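Local atomic coordinates of putative uncharacterized protein (Dictyostelium purpureum, PDB entry 4R12), a protein that probably serves as the nicastrin subunit of the gamma-secretase complex, which cleaves integral membrane proteins such as Notch receptors within the membrane. Residues Leu72-Phe77 / Thr100-Pro105; Ile94-Asp99 / Phe141-Ile146. All coordinates share one frame; numbering follows the deposited sequence.

Contact 1. Residues Leu72-Phe77 / Thr100-Pro105. With NAG (2-acetamido-2-deoxy-beta-D-glucopyranose), chain C; NAG (2-acetamido-2-deoxy-beta-D-glucopyranose), chain D.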
ATOM      1  N   LEU A  72      24.878   7.209   5.120  1.00 33.56           N
ATOM      2  CA  LEU A  72      24.323   8.430   4.548  1.00 33.27           C
ATOM      3  C   LEU A  72      23.339   9.132   5.468  1.00 32.47           C
ATOM      4  O   LEU A  72      22.345   8.543   5.883  1.00 30.03           O
ATOM      5  CB  LEU A  72      23.611   8.125   3.223  1.00 32.12           C
ATOM      6  CG  LEU A  72      24.448   7.721   2.013  1.00 34.29           C
ATOM      7  CD1 LEU A  72      23.535   7.317   0.865  1.00 28.31           C
ATOM      8  CD2 LEU A  72      25.340   8.869   1.604  1.00 34.03           C
ATOM      9  N   ASP A  73      23.614  10.396   5.772  1.00 32.56           N
ATOM     10  CA  ASP A  73      22.563  11.283   6.242  1.00 32.30           C
ATOM     11  C   ASP A  73      21.544  11.304   5.119  1.00 29.98           C
ATOM     12  O   ASP A  73      21.920  11.320   3.940  1.00 29.74           O
ATOM     13  CB  ASP A  73      23.087  12.688   6.529  1.00 34.41           C
ATOM     14  CG  ASP A  73      21.996  13.630   7.022  1.00 34.12           C
ATOM     15  OD1 ASP A  73      21.233  14.159   6.179  1.00 31.80           O
ATOM     16  OD2 ASP A  73      21.912  13.841   8.248  1.00 34.97           O
ATOM     17  N   THR A  74      20.264  11.295   5.455  1.00 30.81           N
ATOM     18  CA  THR A  74      19.274  11.063   4.419  1.00 28.69           C
ATOM     19  C   THR A  74      19.206  12.190   3.382  1.00 30.45           C
ATOM     20  O   THR A  74      18.717  11.973   2.272  1.00 28.46           O
ATOM     21  CB  THR A  74      17.876  10.833   5.017  1.00 28.88           C
ATOM     22  OG1 THR A  74      16.988  10.404   3.978  1.00 27.42           O
ATOM     23  CG2 THR A  74      17.343  12.094   5.680  1.00 28.09           C
ATOM     24  N   ASN A  75      19.709  13.378   3.716  1.00 29.27           N
ATOM     25  CA  ASN A  75      19.762  14.452   2.722  1.00 30.15           C
ATOM     26  C   ASN A  75      20.644  14.077   1.528  1.00 32.71           C
ATOM     27  O   ASN A  75      20.514  14.645   0.444  1.00 31.39           O
ATOM     28  CB  ASN A  75      20.256  15.753   3.344  1.00 33.19           C
ATOM     29  CG  ASN A  75      19.113  16.676   3.754  1.00 35.41           C
ATOM     30  OD1 ASN A  75      17.936  16.309   3.667  1.00 30.72           O
ATOM     31  ND2 ASN A  75      19.456  17.882   4.205  1.00 37.46           N
ATOM     32  N   TYR A  76      21.524  13.101   1.730  1.00 31.84           N
ATOM     33  CA  TYR A  76      22.411  12.643   0.666  1.00 32.40           C
ATOM     34  C   TYR A  76      21.985  11.316   0.036  1.00 31.87           C
ATOM     35  O   TYR A  76      22.699  10.764  -0.807  1.00 31.80           O
ATOM     36  CB  TYR A  76      23.838  12.559   1.205  1.00 33.09           C
ATOM     37  CG  TYR A  76      24.384  13.938   1.430  1.00 36.65           C
ATOM     38  CD1 TYR A  76      24.138  14.619   2.615  1.00 37.94           C
ATOM     39  CD2 TYR A  76      25.088  14.592   0.431  1.00 38.81           C
ATOM     40  CE1 TYR A  76      24.613  15.910   2.813  1.00 40.91           C
ATOM     41  CE2 TYR A  76      25.562  15.870   0.616  1.00 42.11           C
ATOM     42  CZ  TYR A  76      25.322  16.526   1.803  1.00 43.88           C
ATOM     43  OH  TYR A  76      25.802  17.803   1.974  1.00 47.14           O
ATOM     44  N   PHE A  77      20.807  10.832   0.419  1.00 30.09           N
ATOM     45  CA  PHE A  77      20.251   9.612  -0.167  1.00 29.93           C
ATOM     46  C   PHE A  77      19.229   9.911  -1.265  1.00 31.01           C
ATOM     47  O   PHE A  77      18.048  10.137  -0.994  1.00 27.66           O
ATOM     48  CB  PHE A  77      19.609   8.732   0.918  1.00 26.97           C
ATOM     49  CG  PHE A  77      19.029   7.446   0.387  1.00 28.81           C
ATOM     50  CD1 PHE A  77      19.841   6.505  -0.239  1.00 27.89           C
ATOM     51  CD2 PHE A  77      17.674   7.181   0.511  1.00 26.33           C
ATOM     52  CE1 PHE A  77      19.314   5.310  -0.720  1.00 26.55           C
ATOM     53  CE2 PHE A  77      17.137   5.992   0.020  1.00 26.95           C
ATOM     54  CZ  PHE A  77      17.957   5.057  -0.594  1.00 27.79           C
ATOM     55  N   THR A 100      17.361  11.776  11.287  1.00 31.98           N
ATOM     56  CA  THR A 100      16.903  13.044  10.720  1.00 33.73           C
ATOM     57  C   THR A 100      16.085  12.769   9.455  1.00 32.01           C
ATOM     58  O   THR A 100      16.186  11.690   8.870  1.00 29.64           O
ATOM     59  CB  THR A 100      18.064  13.971  10.357  1.00 33.78           C
ATOM     60  OG1 THR A 100      18.866  13.353   9.342  1.00 34.86           O
ATOM     61  CG2 THR A 100      18.928  14.289  11.582  1.00 35.39           C
ATOM     62  N   LYS A 101      15.281  13.745   9.044  1.00 32.14           N
ATOM     63  CA  LYS A 101      14.447  13.645   7.847  1.00 30.82           C
ATOM     64  C   LYS A 101      15.060  14.440   6.709  1.00 33.82           C
ATOM     65  O   LYS A 101      15.967  15.234   6.933  1.00 35.18           O
ATOM     66  CB  LYS A 101      13.039  14.184   8.110  1.00 31.35           C
ATOM     67  CG  LYS A 101      12.151  13.326   8.998  1.00 33.75           C
ATOM     68  CD  LYS A 101      10.832  14.077   9.235  1.00 38.33           C
ATOM     69  CE  LYS A 101       9.879  13.297  10.130  1.00 40.40           C
ATOM     70  NZ  LYS A 101       9.079  12.336   9.336  1.00 36.63           N
ATOM     71  N   LYS A 102      14.556  14.257   5.492  1.00 28.20           N
ATOM     72  CA  LYS A 102      15.007  15.113   4.394  1.00 30.84           C
ATOM     73  C   LYS A 102      14.439  16.511   4.578  1.00 30.73           C
ATOM     74  O   LYS A 102      13.303  16.666   5.001  1.00 29.97           O
ATOM     75  CB  LYS A 102      14.588  14.559   3.029  1.00 30.09           C
ATOM     76  CG  LYS A 102      15.459  13.427   2.511  1.00 28.09           C
ATOM     77  CD  LYS A 102      15.082  13.061   1.079  1.00 27.10           C
ATOM     78  CE  LYS A 102      16.168  12.205   0.409  1.00 25.68           C
ATOM     79  NZ  LYS A 102      16.426  10.927   1.160  1.00 25.74           N
ATOM     80  N   THR A 103      15.225  17.526   4.248  1.00 27.48           N
ATOM     81  CA  THR A 103      14.761  18.909   4.345  1.00 30.85           C
ATOM     82  C   THR A 103      14.175  19.410   3.022  1.00 31.27           C
ATOM     83  O   THR A 103      13.912  20.602   2.863  1.00 34.12           O
ATOM     84  CB  THR A 103      15.900  19.841   4.757  1.00 31.58           C
ATOM     85  OG1 THR A 103      16.963  19.743   3.801  1.00 33.37           O
ATOM     86  CG2 THR A 103      16.429  19.451   6.138  1.00 35.22           C
ATOM     87  N   TYR A 104      13.968  18.499   2.081  1.00 30.90           N
ATOM     88  CA  TYR A 104      13.403  18.868   0.785  1.00 29.45           C
ATOM     89  C   TYR A 104      12.410  17.816   0.316  1.00 28.32           C
ATOM     90  O   TYR A 104      12.460  16.677   0.783  1.00 29.31           O
ATOM     91  CB  TYR A 104      14.517  19.061  -0.249  1.00 30.93           C
ATOM     92  CG  TYR A 104      15.476  17.896  -0.403  1.00 30.44           C
ATOM     93  CD1 TYR A 104      15.169  16.821  -1.239  1.00 31.31           C
ATOM     94  CD2 TYR A 104      16.709  17.894   0.250  1.00 33.02           C
ATOM     95  CE1 TYR A 104      16.056  15.756  -1.404  1.00 31.06           C
ATOM     96  CE2 TYR A 104      17.612  16.835   0.088  1.00 32.71           C
ATOM     97  CZ  TYR A 104      17.272  15.766  -0.741  1.00 32.16           C
ATOM     98  OH  TYR A 104      18.148  14.720  -0.917  1.00 33.96           O
ATOM     99  N   PRO A 105      11.507  18.180  -0.615  1.00 28.09           N
ATOM    100  CA  PRO A 105      10.571  17.171  -1.124  1.00 27.75           C
ATOM    101  C   PRO A 105      11.309  16.102  -1.921  1.00 27.91           C
ATOM    102  O   PRO A 105      12.276  16.405  -2.622  1.00 29.01           O
ATOM    103  CB  PRO A 105       9.624  17.969  -2.038  1.00 29.94           C
ATOM    104  CG  PRO A 105       9.946  19.423  -1.802  1.00 33.41           C
ATOM    105  CD  PRO A 105      11.350  19.475  -1.302  1.00 30.55           C
TER
HETATM  106  C1  NAG C   1      19.923  14.990  -3.893  1.00 39.22           C
HETATM  107  C2  NAG C   1      19.380  16.361  -4.250  1.00 39.60           C
HETATM  108  C3  NAG C   1      20.453  17.406  -4.370  1.00 41.05           C
HETATM  109  C4  NAG C   1      21.354  17.446  -3.177  1.00 41.62           C
HETATM  110  C5  NAG C   1      21.888  16.033  -2.939  1.00 41.07           C
HETATM  111  C6  NAG C   1      22.766  15.887  -1.722  1.00 41.60           C
HETATM  112  C7  NAG C   1      17.445  15.933  -5.548  1.00 38.15           C
HETATM  113  C8  NAG C   1      16.904  15.638  -6.908  1.00 37.91           C
HETATM  114  N2  NAG C   1      18.688  16.315  -5.481  1.00 39.24           N
HETATM  115  O3  NAG C   1      19.813  18.652  -4.545  1.00 41.52           O
HETATM  116  O4  NAG C   1      22.383  18.324  -3.541  1.00 42.89           O
HETATM  117  O5  NAG C   1      20.837  15.093  -2.838  1.00 39.67           O
HETATM  118  O6  NAG C   1      22.365  16.656  -0.626  1.00 41.69           O
HETATM  119  O7  NAG C   1      16.758  15.812  -4.585  1.00 37.43           O
HETATM  120  C1  NAG D 806      14.183  10.855  16.358  1.00 48.70           C
HETATM  121  C2  NAG D 806      13.414  11.931  15.636  1.00 47.98           C
HETATM  122  C3  NAG D 806      13.650  13.271  16.287  1.00 48.83           C
HETATM  123  C4  NAG D 806      13.470  13.212  17.798  1.00 49.19           C
HETATM  124  C5  NAG D 806      14.278  12.035  18.347  1.00 49.68           C
HETATM  125  C6  NAG D 806      14.125  11.797  19.819  1.00 49.91           C
HETATM  126  C7  NAG D 806      13.044  11.661  13.299  1.00 46.66           C
HETATM  127  C8  NAG D 806      13.552  11.942  11.937  1.00 46.65           C
HETATM  128  N2  NAG D 806      13.840  11.996  14.279  1.00 47.81           N
HETATM  129  O3  NAG D 806      12.750  14.181  15.689  1.00 48.17           O
HETATM  130  O4  NAG D 806      13.917  14.455  18.336  1.00 50.23           O
HETATM  131  O5  NAG D 806      13.789  10.883  17.713  1.00 48.78           O
HETATM  132  O6  NAG D 806      12.769  11.505  20.101  1.00 48.79           O
HETATM  133  O7  NAG D 806      11.974  11.153  13.492  1.00 45.74           O
HETATM  134  O   HOH W   1      19.063  15.224   7.328  1.00 37.29           O
HETATM  135  O   HOH W   2      19.401  10.944   8.144  1.00 29.91           O

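Contact 2. Residues Ile94-Asp99 / Phe141-Ile146. With NAG (2-acetamido-2-deoxy-beta-D-glucopyranose), chain D.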
ATOM      1  N   ILE A  94      25.454   0.401   1.645  1.00 32.79           N
ATOM      2  CA  ILE A  94      25.039   1.699   2.156  1.00 33.94           C
ATOM      3  C   ILE A  94      24.093   1.517   3.336  1.00 30.22           C
ATOM      4  O   ILE A  94      23.229   0.635   3.322  1.00 28.86           O
ATOM      5  CB  ILE A  94      24.359   2.544   1.054  1.00 32.77           C
ATOM      6  CG1 ILE A  94      25.386   2.952  -0.002  1.00 32.03           C
ATOM      7  CG2 ILE A  94      23.693   3.794   1.630  1.00 30.55           C
ATOM      8  CD1 ILE A  94      24.768   3.577  -1.229  1.00 31.12           C
ATOM      9  N   ILE A  95      24.284   2.338   4.365  1.00 30.76           N
ATOM     10  CA  ILE A  95      23.342   2.434   5.472  1.00 30.16           C
ATOM     11  C   ILE A  95      22.727   3.821   5.454  1.00 30.29           C
ATOM     12  O   ILE A  95      23.444   4.827   5.452  1.00 30.08           O
ATOM     13  CB  ILE A  95      24.013   2.190   6.827  1.00 32.74           C
ATOM     14  CG1 ILE A  95      24.641   0.798   6.859  1.00 30.83           C
ATOM     15  CG2 ILE A  95      23.010   2.368   7.959  1.00 28.86           C
ATOM     16  CD1 ILE A  95      25.451   0.514   8.118  1.00 34.55           C
ATOM     17  N   VAL A  96      21.402   3.870   5.421  1.00 27.69           N
ATOM     18  CA  VAL A  96      20.699   5.148   5.405  1.00 28.85           C
ATOM     19  C   VAL A  96      20.150   5.445   6.795  1.00 27.35           C
ATOM     20  O   VAL A  96      19.407   4.647   7.380  1.00 25.84           O
ATOM     21  CB  VAL A  96      19.559   5.167   4.356  1.00 27.36           C
ATOM     22  CG1 VAL A  96      18.774   6.492   4.430  1.00 26.86           C
ATOM     23  CG2 VAL A  96      20.133   4.936   2.943  1.00 25.92           C
ATOM     24  N   LEU A  97      20.531   6.604   7.318  1.00 28.55           N
ATOM     25  CA  LEU A  97      20.143   7.021   8.656  1.00 28.99           C
ATOM     26  C   LEU A  97      18.741   7.629   8.643  1.00 28.01           C
ATOM     27  O   LEU A  97      18.376   8.346   7.711  1.00 27.27           O
ATOM     28  CB  LEU A  97      21.160   8.034   9.201  1.00 30.41           C
ATOM     29  CG  LEU A  97      22.633   7.592   9.196  1.00 33.02           C
ATOM     30  CD1 LEU A  97      23.529   8.789   9.467  1.00 33.81           C
ATOM     31  CD2 LEU A  97      22.886   6.495  10.219  1.00 32.08           C
ATOM     32  N   THR A  98      17.961   7.338   9.673  1.00 31.05           N
ATOM     33  CA  THR A  98      16.622   7.908   9.776  1.00 28.90           C
ATOM     34  C   THR A  98      16.437   8.713  11.058  1.00 33.35           C
ATOM     35  O   THR A  98      15.296   8.940  11.462  1.00 31.39           O
ATOM     36  CB  THR A  98      15.535   6.816   9.734  1.00 27.56           C
ATOM     37  OG1 THR A  98      15.635   6.005  10.915  1.00 29.81           O
ATOM     38  CG2 THR A  98      15.708   5.931   8.501  1.00 26.59           C
ATOM     39  N   ASP A  99      17.536   9.132  11.698  1.00 30.42           N
ATOM     40  CA  ASP A  99      17.426   9.962  12.905  1.00 34.27           C
ATOM     41  C   ASP A  99      17.123  11.421  12.546  1.00 33.83           C
ATOM     42  O   ASP A  99      16.680  12.199  13.392  1.00 33.04           O
ATOM     43  CB  ASP A  99      18.691   9.873  13.777  1.00 34.46           C
ATOM     44  CG  ASP A  99      19.979  10.150  13.008  1.00 37.38           C
ATOM     45  OD1 ASP A  99      20.038   9.902  11.779  1.00 35.39           O
ATOM     46  OD2 ASP A  99      20.954  10.607  13.654  1.00 38.80           O
ATOM     47  N   PHE A 141      24.929  -3.987  -4.607  1.00 34.09           N
ATOM     48  CA  PHE A 141      25.374  -3.996  -3.220  1.00 33.04           C
ATOM     49  C   PHE A 141      24.154  -3.763  -2.342  1.00 31.25           C
ATOM     50  O   PHE A 141      23.166  -3.196  -2.813  1.00 30.59           O
ATOM     51  CB  PHE A 141      26.444  -2.919  -2.969  1.00 34.69           C
ATOM     52  CG  PHE A 141      26.045  -1.532  -3.417  1.00 35.21           C
ATOM     53  CD1 PHE A 141      25.213  -0.736  -2.632  1.00 32.16           C
ATOM     54  CD2 PHE A 141      26.518  -1.012  -4.613  1.00 36.97           C
ATOM     55  CE1 PHE A 141      24.857   0.538  -3.051  1.00 32.44           C
ATOM     56  CE2 PHE A 141      26.170   0.265  -5.027  1.00 38.11           C
ATOM     57  CZ  PHE A 141      25.340   1.039  -4.247  1.00 35.30           C
ATOM     58  N   PRO A 142      24.210  -4.192  -1.073  1.00 30.73           N
ATOM     59  CA  PRO A 142      23.017  -4.033  -0.236  1.00 30.29           C
ATOM     60  C   PRO A 142      22.853  -2.610   0.297  1.00 29.38           C
ATOM     61  O   PRO A 142      23.837  -1.887   0.517  1.00 27.95           O
ATOM     62  CB  PRO A 142      23.263  -5.021   0.901  1.00 30.48           C
ATOM     63  CG  PRO A 142      24.757  -5.060   1.026  1.00 31.75           C
ATOM     64  CD  PRO A 142      25.293  -4.897  -0.364  1.00 31.67           C
ATOM     65  N   ILE A 143      21.599  -2.210   0.484  1.00 29.65           N
ATOM     66  CA  ILE A 143      21.285  -0.946   1.118  1.00 28.53           C
ATOM     67  C   ILE A 143      20.285  -1.213   2.247  1.00 26.84           C
ATOM     68  O   ILE A 143      19.245  -1.848   2.031  1.00 26.43           O
ATOM     69  CB  ILE A 143      20.703   0.093   0.111  1.00 27.36           C
ATOM     70  CG1 ILE A 143      21.605   0.202  -1.126  1.00 28.67           C
ATOM     71  CG2 ILE A 143      20.549   1.461   0.772  1.00 24.74           C
ATOM     72  CD1 ILE A 143      21.160   1.273  -2.135  1.00 28.31           C
ATOM     73  N   PHE A 144      20.632  -0.777   3.455  1.00 28.76           N
ATOM     74  CA  PHE A 144      19.721  -0.854   4.604  1.00 29.14           C
ATOM     75  C   PHE A 144      19.403   0.524   5.155  1.00 27.46           C
ATOM     76  O   PHE A 144      20.298   1.369   5.281  1.00 27.79           O
ATOM     77  CB  PHE A 144      20.324  -1.664   5.765  1.00 31.24           C
ATOM     78  CG  PHE A 144      20.392  -3.154   5.544  1.00 32.55           C
ATOM     79  CD1 PHE A 144      20.937  -3.688   4.397  1.00 33.34           C
ATOM     80  CD2 PHE A 144      19.985  -4.023   6.542  1.00 37.14           C
ATOM     81  CE1 PHE A 144      21.041  -5.067   4.228  1.00 33.46           C
ATOM     82  CE2 PHE A 144      20.088  -5.402   6.377  1.00 38.14           C
ATOM     83  CZ  PHE A 144      20.616  -5.919   5.214  1.00 34.43           C
ATOM     84  N   ALA A 145      18.146   0.734   5.544  1.00 27.18           N
ATOM     85  CA  ALA A 145      17.829   1.791   6.479  1.00 26.73           C
ATOM     86  C   ALA A 145      17.813   1.194   7.889  1.00 26.04           C
ATOM     87  O   ALA A 145      17.692  -0.024   8.057  1.00 27.13           O
ATOM     88  CB  ALA A 145      16.482   2.442   6.151  1.00 25.42           C
ATOM     89  N   ILE A 146      17.942   2.052   8.894  1.00 27.73           N
ATOM     90  CA  ILE A 146      17.929   1.617  10.286  1.00 29.81           C
ATOM     91  C   ILE A 146      17.065   2.584  11.080  1.00 28.62           C
ATOM     92  O   ILE A 146      16.880   3.729  10.664  1.00 27.10           O
ATOM     93  CB  ILE A 146      19.347   1.553  10.896  1.00 31.13           C
ATOM     94  CG1 ILE A 146      20.179   2.759  10.451  1.00 30.71           C
ATOM     95  CG2 ILE A 146      20.045   0.240  10.502  1.00 31.47           C
ATOM     96  CD1 ILE A 146      21.520   2.847  11.129  1.00 32.87           C
TER
HETATM   97  C1  NAG D 806      14.183  10.855  16.358  1.00 48.70           C
HETATM   98  C2  NAG D 806      13.414  11.931  15.636  1.00 47.98           C
HETATM   99  C3  NAG D 806      13.650  13.271  16.287  1.00 48.83           C
HETATM  100  C4  NAG D 806      13.470  13.212  17.798  1.00 49.19           C
HETATM  101  C5  NAG D 806      14.278  12.035  18.347  1.00 49.68           C
HETATM  102  C6  NAG D 806      14.125  11.797  19.819  1.00 49.91           C
HETATM  103  C7  NAG D 806      13.044  11.661  13.299  1.00 46.66           C
HETATM  104  C8  NAG D 806      13.552  11.942  11.937  1.00 46.65           C
HETATM  105  N2  NAG D 806      13.840  11.996  14.279  1.00 47.81           N
HETATM  106  O3  NAG D 806      12.750  14.181  15.689  1.00 48.17           O
HETATM  107  O4  NAG D 806      13.917  14.455  18.336  1.00 50.23           O
HETATM  108  O5  NAG D 806      13.789  10.883  17.713  1.00 48.78           O
HETATM  109  O6  NAG D 806      12.769  11.505  20.101  1.00 48.79           O
HETATM  110  O7  NAG D 806      11.974  11.153  13.492  1.00 45.74           O

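Contact 1. Residues Leu72-Phe77 / Thr100-Pro105
Lys102 reaches across to Thr74 and Phe77, and its ammonium group is gripped by three oxygens of the 72-77 segment. NZ donates to Thr74 O at 2.8 Å, to Thr74 OG1 at 2.9 Å and, in the carbonyl plane on a lone pair, to Phe77 O. The side chain is extended until its last torsion (chi4 59°), where it bends to set NZ among these acceptors, near the ring plane of Phe77 at its edge. Thr74 O also takes the N-H of Phe77, and the two donors arrive from opposite faces of its plane. Asn75 pairs through both ends of its amide with one residue: Thr103 N donates to Asn75 OD1 at 3.0 Å, while Asn75 ND2 donates to Thr103 OG1. Beside it, Tyr104 OH gives a 2.7 Å bond to Asn75 O from above the carbonyl plane, and O6 of the chain C sugar donates to the same oxygen.

Two waters link Thr100 OG1 to the turn, one through Asp73 OD1, the other through Thr74 N. Further out, Arg155 forms a salt bridge with Asp73 OD2 and Tyr414 OH bonds to Lys102 NZ. Asp73 OD1 accepts from Asn75 N at 3.0 Å, an Asx turn that opens the short 3-10 segment 74-76 after strand 67-72, in the glycan-bearing small lobe of nicastrin.

Contact 2. Residues Ile94-Asp99 / Phe141-Ile146
Ile94-Val96 and Ile143-Ile146 run as neighbouring parallel strands, their axes 4.6 Å apart at closest and 26° from parallel, with Ile94, Ile95 and Val96 level with Ile143, Phe144 and Ala145. Ile94 and Val96 supply both N-H and C=O to the pairing: Ile94 N bonds to Pro142 O, Phe144 N to Ile94 O, and Val96 N to Phe144 O at 2.7 Å, before a weak 3.3 Å bond from Ile146 N to Val96 O.

On the face that carries Ile94 and Val96, the CG2 methyl of Ile143 lies 4.0 Å from Ile94 CB and 4.1 Å from Val96 CG2, so one branch serves two neighbours. Ile94 CD1 extends the row to Phe141, touching ring atom CE1 at 3.5 Å from an oblique direction. On the face that carries Ile95, the end of Ile146 comes in: its CG1 stands between the backbone N and the carbonyl carbon (chi1 41°), and CD1 comes within 3.5 Å of Ile95 CG2 and also meets Leu97 CD2.

Beyond the paired residues, Thr98 OG1 donates a short 2.6 Å bond to Ile146 O in its carbonyl plane, while its CG2 approaches the same oxygen. A valine in place of Thr98 would probably leave Ile146 O without this donor, and the bond it keeps from Ser151 OG is weak. Ser151, on helix 148-160, also accepts from Thr98 N. One residue on, Asp99 O accepts from N2 of the chain D sugar. Strand 90-96 here lies between 67-72 and 143-146, in the run of parallel strands within the mixed beta-sheet of the nicastrin small lobe.

Contacts 1 and 2 lie 12 Å apart between centres and meet through Leu72, the end of strand 67-72. Leu72 N is 2.8 Å from Ile95 O and Leu72 O is 3.0 Å from Leu97 N, probable hydrogen bonds that carry the sheet of contact 2 into the turn of contact 1. Side chains join them too: Phe77 CD1 packs at 3.6 Å on Val96 CG2. The chain leaves contact 2 at Asp99 and enters contact 1 at Thr100, and at this junction both touch the chain D sugar. Arg155 on helix 148-160 ties the two together, forming salt bridges with Asp73 and Asp99.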